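Local coordinates for protein IclR family transcriptional regulator (PDB 5WHM) that represses transcription as an IclR-type regulator, binding DNA through a helix-turn-helix domain, at the interface of chains A and B. Sequence-based numbering; all coordinates share one arbitrary frame. Chains: chain A/B, IclR family transcriptional regulator.

The interface of chains A and B. Residues chain A 19, 21-23; chain B 61, 64-65, 68.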
# COMPACT_ATOMS: atom_id res chain seq x y z
N ASP A 19 -11.70 -22.03 -17.38
CA ASP A 19 -10.59 -21.20 -17.82
C ASP A 19 -9.33 -21.99 -17.50
O ASP A 19 -8.94 -22.08 -16.33
CB ASP A 19 -10.63 -19.85 -17.12
CG ASP A 19 -9.48 -18.93 -17.53
OD1 ASP A 19 -8.53 -19.38 -18.20
OD2 ASP A 19 -9.57 -17.73 -17.17
N GLN A 21 -6.32 -21.28 -18.34
CA GLN A 21 -5.19 -20.40 -18.05
C GLN A 21 -5.16 -19.95 -16.59
O GLN A 21 -4.09 -19.57 -16.09
CB GLN A 21 -5.25 -19.13 -18.92
CG GLN A 21 -5.35 -19.31 -20.43
CD GLN A 21 -4.76 -20.61 -20.90
OE1 GLN A 21 -5.46 -21.47 -21.45
NE2 GLN A 21 -3.45 -20.78 -20.70
N PHE A 22 -6.29 -20.00 -15.90
CA PHE A 22 -6.41 -19.39 -14.58
C PHE A 22 -5.56 -20.16 -13.56
O PHE A 22 -5.65 -21.39 -13.47
CB PHE A 22 -7.87 -19.38 -14.16
CG PHE A 22 -8.15 -18.58 -12.92
CD1 PHE A 22 -8.24 -17.19 -12.98
CD2 PHE A 22 -8.38 -19.21 -11.71
CE1 PHE A 22 -8.54 -16.43 -11.83
CE2 PHE A 22 -8.67 -18.45 -10.55
CZ PHE A 22 -8.76 -17.07 -10.63
N VAL A 23 -4.77 -19.43 -12.77
CA VAL A 23 -3.85 -20.06 -11.81
C VAL A 23 -4.48 -19.98 -10.43
O VAL A 23 -4.33 -19.00 -9.70
CB VAL A 23 -2.46 -19.41 -11.84
CG1 VAL A 23 -1.57 -20.09 -10.81
CG2 VAL A 23 -1.84 -19.54 -13.26
N ARG B 61 0.10 -17.05 -18.18
CA ARG B 61 -0.96 -17.53 -17.30
C ARG B 61 -1.05 -16.67 -16.04
O ARG B 61 -2.15 -16.34 -15.58
CB ARG B 61 -0.73 -19.00 -16.91
CG ARG B 61 -0.76 -20.01 -18.05
CD ARG B 61 -0.63 -21.44 -17.51
NE ARG B 61 -1.73 -21.73 -16.60
CZ ARG B 61 -1.82 -22.82 -15.84
NH1 ARG B 61 -0.87 -23.75 -15.89
NH2 ARG B 61 -2.87 -22.98 -15.05
N HIS B 64 -2.54 -13.17 -16.91
CA HIS B 64 -3.97 -13.36 -17.21
C HIS B 64 -4.77 -13.51 -15.92
O HIS B 64 -5.82 -12.87 -15.75
CB HIS B 64 -4.17 -14.58 -18.10
CG HIS B 64 -5.60 -15.03 -18.19
ND1 HIS B 64 -6.51 -14.44 -19.03
CD2 HIS B 64 -6.27 -16.01 -17.53
CE1 HIS B 64 -7.68 -15.04 -18.91
NE2 HIS B 64 -7.56 -16.01 -18.01
N THR B 65 -4.29 -14.37 -15.02
CA THR B 65 -4.95 -14.55 -13.73
C THR B 65 -5.02 -13.24 -12.93
O THR B 65 -6.06 -12.90 -12.35
CB THR B 65 -4.18 -15.63 -12.95
OG1 THR B 65 -4.18 -16.81 -13.75
CG2 THR B 65 -4.80 -15.93 -11.57
N ARG B 68 -7.68 -10.96 -14.37
CA ARG B 68 -9.06 -11.34 -14.06
C ARG B 68 -9.41 -11.04 -12.61
O ARG B 68 -10.57 -10.76 -12.29
CB ARG B 68 -9.31 -12.81 -14.37
CG ARG B 68 -9.35 -13.11 -15.85
CD ARG B 68 -10.08 -14.42 -16.14
NE ARG B 68 -11.48 -14.37 -15.73
CZ ARG B 68 -12.26 -15.45 -15.63
NH1 ARG B 68 -11.74 -16.64 -15.92
NH2 ARG B 68 -13.53 -15.33 -15.24
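The loop of residues 19-23 in chain A, running into helix 24-34, lies across helix 56-69 of chain B, where A:Asp19 meets B:His64 and B:Arg68. The carboxylate oxygen OD2 of A:Asp19 is shared by two donors. B:His64 NE2 reaches the syn lone pair of A:Asp19 OD2 at 2.8 Å, an almost straight bond (177° at H) lying in the imidazole plane, while the ring stands steeply against the carboxylate. On the anti side, B:Arg68 NH1 forms a salt bridge to A:Asp19 OD2 at 2.7 Å, with guanidinium and carboxylate nearly coplanar. With CG anti to the backbone N (chi1 179°), A:Asp19 also turns OD1 back to accept a hydrogen bond from A:Gln21 N at 2.9 Å, tying the carboxylate to its own loop. The two basic neighbours would be expected to stabilise its negative charge. A:Gln21 CB lies above the B:His64 imidazole plane, just outside the rim, 3.6 Å from B:His64 CD2.

One helical turn back, B:Arg61 bends at chi3 and directs NE to the backbone O of A:Gln21 at 3.2 Å, approaching from above the carbonyl plane. B:Thr65 OG1 links the chains by accepting a hydrogen bond from A:Val23 N at 2.9 Å and donating to B:Arg61 O within its helix. Its methyl CG2 sits over the rim of one face of the A:Phe22 ring. Helix 56-69 is the helix-turn-helix recognition helix; this patch and its two-fold twin probably pair the DNA-binding regions in an IclR-type dimer.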